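Local coordinates for protein glutathione S-transferase 1 (Ascaris suum, PDB 4Q5F) that conjugates reduced glutathione to a wide range of hydrophobic electrophiles and can also act as a glutathione peroxidase, at residues E28-Q36 with V165-D174. Residues are numbered along the deposited sequence; the frame is centred on the assembly and turned at random.
Sequences EGARLIFHQ and VTWADLVITD
Leu32 and Leu170 both carry CG on the side away from their own carbonyl carbon (chi1 -74° and -59°), and from CB atoms that already face the other helix this sets where their methyl branches lie. The pair joins the two domains of a sigma-class glutathione transferase: the first helix of the thioredoxin-like N-terminal domain, helix 28-36, packs on helix 167-174 of the all-helical C-terminal domain. The axes approach to 8.8 Å with their directions 130° apart. CD1 of Leu170 enters between Ile33 and Gln36, 3.9 Å from Ile33 CA and 3.8 Å from Gln36 CB. CD1 of Leu32 lies by the backbone oxygen of Leu170 and rests 3.4 Å from Asp174 CB. Ile33 lies alongside Trp167, its CD1 against Trp167 CB, while the indole leads off toward helix 94-114. The backbones come nearest at Gly29, where Val171 CG2 rests 3.7 Å from Gly29 CA.

No hydrogen bond links the two segments directly. Glu28 CG rests against Asp174 OD2 at 3.5 Å. Arg213 salt-bridges Glu28 OE2 and Asp174 OD1, and Trp209 NE1 also hydrogen-bonds Glu28 OE2. If both carboxylates are ionised, the shared Arg213 would offset their repulsion. Within its own helix, Glu28 OE1 takes a bond from Arg31 NH1, close to the guanidinium plane. At the start of the second helix, Thr166, at the N-cap, donates its backbone N-H to Asp169 OD2 at 2.8 Å, and OD2 receives it on its anti lone pair. At the far end of helix 28-36, the amide of Gln36 meets a methyl group, with NE2 3.7 Å from Val165 CG1.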
loop_
_atom_site.group_PDB
_atom_site.type_symbol
_atom_site.label_atom_id
_atom_site.label_comp_id
_atom_site.label_asym_id
_atom_site.label_seq_id
_atom_site.Cartn_x
_atom_site.Cartn_y
_atom_site.Cartn_z
ATOM N N GLU B 28 -11.181 -1.568 -11.456
ATOM C CA GLU B 28 -11.829 -0.344 -11.924
ATOM C C GLU B 28 -10.919 0.873 -11.814
ATOM O O GLU B 28 -11.013 1.802 -12.616
ATOM C CB GLU B 28 -13.110 -0.090 -11.127
ATOM C CG GLU B 28 -13.990 1.018 -11.688
ATOM C CD GLU B 28 -14.508 0.708 -13.082
ATOM O OE1 GLU B 28 -14.594 -0.488 -13.436
ATOM O OE2 GLU B 28 -14.825 1.661 -13.824
ATOM N N GLY B 29 -10.056 0.869 -10.805
ATOM C CA GLY B 29 -9.117 1.956 -10.604
ATOM C C GLY B 29 -8.291 2.209 -11.849
ATOM O O GLY B 29 -8.197 3.340 -12.322
ATOM N N ALA B 30 -7.704 1.145 -12.389
ATOM C CA ALA B 30 -6.910 1.237 -13.609
ATOM C C ALA B 30 -7.755 1.721 -14.786
ATOM O O ALA B 30 -7.333 2.599 -15.538
ATOM C CB ALA B 30 -6.286 -0.110 -13.929
ATOM N N ARG B 31 -8.943 1.142 -14.943
ATOM C CA ARG B 31 -9.853 1.521 -16.021
ATOM C C ARG B 31 -10.131 3.017 -15.992
ATOM O O ARG B 31 -10.051 3.693 -17.018
ATOM C CB ARG B 31 -11.175 0.761 -15.902
ATOM C CG ARG B 31 -11.057 -0.745 -16.050
ATOM C CD ARG B 31 -12.394 -1.421 -15.801
ATOM N NE ARG B 31 -12.295 -2.879 -15.873
ATOM C CZ ARG B 31 -12.777 -3.727 -14.967
ATOM N NH1 ARG B 31 -13.411 -3.293 -13.884
ATOM N NH2 ARG B 31 -12.623 -5.032 -15.147
ATOM N N LEU B 32 -10.461 3.522 -14.808
ATOM C CA LEU B 32 -10.749 4.938 -14.621
ATOM C C LEU B 32 -9.562 5.803 -15.033
ATOM O O LEU B 32 -9.731 6.874 -15.614
ATOM C CB LEU B 32 -11.098 5.211 -13.158
ATOM C CG LEU B 32 -12.480 4.738 -12.713
ATOM C CD1 LEU B 32 -12.551 4.639 -11.200
ATOM C CD2 LEU B 32 -13.549 5.683 -13.234
ATOM N N ILE B 33 -8.360 5.331 -14.730
ATOM C CA ILE B 33 -7.150 6.081 -15.038
ATOM C C ILE B 33 -6.903 6.118 -16.549
ATOM O O ILE B 33 -6.455 7.132 -17.083
ATOM C CB ILE B 33 -5.927 5.502 -14.293
ATOM C CG1 ILE B 33 -6.117 5.658 -12.783
ATOM C CG2 ILE B 33 -4.645 6.220 -14.704
ATOM C CD1 ILE B 33 -5.192 4.801 -11.942
ATOM N N PHE B 34 -7.192 5.015 -17.236
ATOM C CA PHE B 34 -7.092 4.988 -18.692
ATOM C C PHE B 34 -8.069 5.977 -19.317
ATOM O O PHE B 34 -7.688 6.803 -20.147
ATOM C CB PHE B 34 -7.397 3.595 -19.246
ATOM C CG PHE B 34 -6.274 2.614 -19.091
ATOM C CD1 PHE B 34 -5.043 2.848 -19.681
ATOM C CD2 PHE B 34 -6.461 1.439 -18.383
ATOM C CE1 PHE B 34 -4.011 1.939 -19.548
ATOM C CE2 PHE B 34 -5.435 0.525 -18.248
ATOM C CZ PHE B 34 -4.208 0.775 -18.831
ATOM N N HIS B 35 -9.330 5.885 -18.913
ATOM C CA HIS B 35 -10.386 6.677 -19.531
ATOM C C HIS B 35 -10.200 8.170 -19.298
ATOM O O HIS B 35 -10.505 8.977 -20.172
ATOM C CB HIS B 35 -11.757 6.214 -19.041
ATOM C CG HIS B 35 -12.253 4.987 -19.739
ATOM N ND1 HIS B 35 -12.176 3.727 -19.183
ATOM C CD2 HIS B 35 -12.813 4.825 -20.959
ATOM C CE1 HIS B 35 -12.678 2.846 -20.026
ATOM N NE2 HIS B 35 -13.072 3.484 -21.113
ATOM N N GLN B 36 -9.694 8.539 -18.126
ATOM C CA GLN B 36 -9.410 9.940 -17.845
ATOM C C GLN B 36 -8.378 10.458 -18.836
ATOM O O GLN B 36 -8.550 11.517 -19.439
ATOM C CB GLN B 36 -8.884 10.117 -16.419
ATOM C CG GLN B 36 -8.400 11.530 -16.097
ATOM C CD GLN B 36 -9.466 12.583 -16.323
ATOM O OE1 GLN B 36 -10.654 12.276 -16.404
ATOM N NE2 GLN B 36 -9.044 13.835 -16.426
ATOM N N VAL B 165 -6.766 16.854 -11.251
ATOM C CA VAL B 165 -7.055 15.492 -10.817
ATOM C C VAL B 165 -5.817 14.593 -10.863
ATOM O O VAL B 165 -4.959 14.746 -11.733
ATOM C CB VAL B 165 -8.188 14.872 -11.683
ATOM C CG1 VAL B 165 -7.665 14.430 -13.053
ATOM C CG2 VAL B 165 -8.851 13.714 -10.958
ATOM N N THR B 166 -5.733 13.664 -9.913
ATOM C CA THR B 166 -4.677 12.653 -9.892
ATOM C C THR B 166 -5.303 11.261 -9.832
ATOM O O THR B 166 -6.517 11.127 -9.677
ATOM C CB THR B 166 -3.730 12.834 -8.689
ATOM O OG1 THR B 166 -4.453 12.630 -7.467
ATOM C CG2 THR B 166 -3.112 14.227 -8.691
ATOM N N TRP B 167 -4.477 10.226 -9.951
ATOM C CA TRP B 167 -4.987 8.859 -9.974
ATOM C C TRP B 167 -5.603 8.465 -8.635
ATOM O O TRP B 167 -6.526 7.655 -8.589
ATOM C CB TRP B 167 -3.885 7.867 -10.362
ATOM C CG TRP B 167 -2.724 7.812 -9.409
ATOM C CD1 TRP B 167 -1.544 8.490 -9.515
ATOM C CD2 TRP B 167 -2.624 7.025 -8.215
ATOM N NE1 TRP B 167 -0.720 8.177 -8.462
ATOM C CE2 TRP B 167 -1.361 7.279 -7.650
ATOM C CE3 TRP B 167 -3.485 6.131 -7.570
ATOM C CZ2 TRP B 167 -0.935 6.674 -6.468
ATOM C CZ3 TRP B 167 -3.059 5.532 -6.398
ATOM C CH2 TRP B 167 -1.797 5.805 -5.860
ATOM N N ALA B 168 -5.095 9.040 -7.550
ATOM C CA ALA B 168 -5.644 8.772 -6.227
ATOM C C ALA B 168 -7.073 9.290 -6.141
ATOM O O ALA B 168 -7.938 8.651 -5.544
ATOM C CB ALA B 168 -4.781 9.411 -5.151
ATOM N N ASP B 169 -7.316 10.449 -6.746
ATOM C CA ASP B 169 -8.652 11.031 -6.767
ATOM C C ASP B 169 -9.639 10.107 -7.471
ATOM O O ASP B 169 -10.749 9.883 -6.989
ATOM C CB ASP B 169 -8.633 12.390 -7.468
ATOM C CG ASP B 169 -7.789 13.417 -6.735
ATOM O OD1 ASP B 169 -7.966 13.570 -5.508
ATOM O OD2 ASP B 169 -6.946 14.071 -7.389
ATOM N N LEU B 170 -9.226 9.573 -8.617
ATOM C CA LEU B 170 -10.092 8.727 -9.429
ATOM C C LEU B 170 -10.497 7.446 -8.701
ATOM O O LEU B 170 -11.664 7.054 -8.715
ATOM C CB LEU B 170 -9.395 8.371 -10.745
ATOM C CG LEU B 170 -8.990 9.550 -11.636
ATOM C CD1 LEU B 170 -8.191 9.062 -12.833
ATOM C CD2 LEU B 170 -10.212 10.332 -12.091
ATOM N N VAL B 171 -9.527 6.795 -8.067
ATOM C CA VAL B 171 -9.772 5.517 -7.407
ATOM C C VAL B 171 -10.551 5.700 -6.108
ATOM O O VAL B 171 -11.472 4.937 -5.816
ATOM C CB VAL B 171 -8.449 4.778 -7.108
ATOM C CG1 VAL B 171 -8.712 3.455 -6.390
ATOM C CG2 VAL B 171 -7.681 4.531 -8.396
ATOM N N ILE B 172 -10.167 6.707 -5.328
ATOM C CA ILE B 172 -10.799 6.965 -4.039
ATOM C C ILE B 172 -12.287 7.260 -4.205
ATOM O O ILE B 172 -13.127 6.611 -3.584
ATOM C CB ILE B 172 -10.105 8.139 -3.303
ATOM C CG1 ILE B 172 -8.737 7.693 -2.787
ATOM C CG2 ILE B 172 -10.953 8.642 -2.129
ATOM C CD1 ILE B 172 -7.857 8.825 -2.291
ATOM N N THR B 173 -12.604 8.237 -5.046
ATOM C CA THR B 173 -13.981 8.685 -5.214
ATOM C C THR B 173 -14.890 7.592 -5.773
ATOM O O THR B 173 -16.066 7.517 -5.418
ATOM C CB THR B 173 -14.058 9.913 -6.132
ATOM O OG1 THR B 173 -13.413 9.624 -7.378
ATOM C CG2 THR B 173 -13.384 11.106 -5.473
ATOM N N ASP B 174 -14.353 6.746 -6.645
ATOM C CA ASP B 174 -15.139 5.654 -7.209
ATOM C C ASP B 174 -15.481 4.641 -6.127
ATOM O O ASP B 174 -16.617 4.176 -6.034
ATOM C CB ASP B 174 -14.383 4.961 -8.343
ATOM C CG ASP B 174 -15.201 3.866 -9.002
ATOM O OD1 ASP B 174 -16.138 4.198 -9.760
ATOM O OD2 ASP B 174 -14.904 2.677 -8.766
#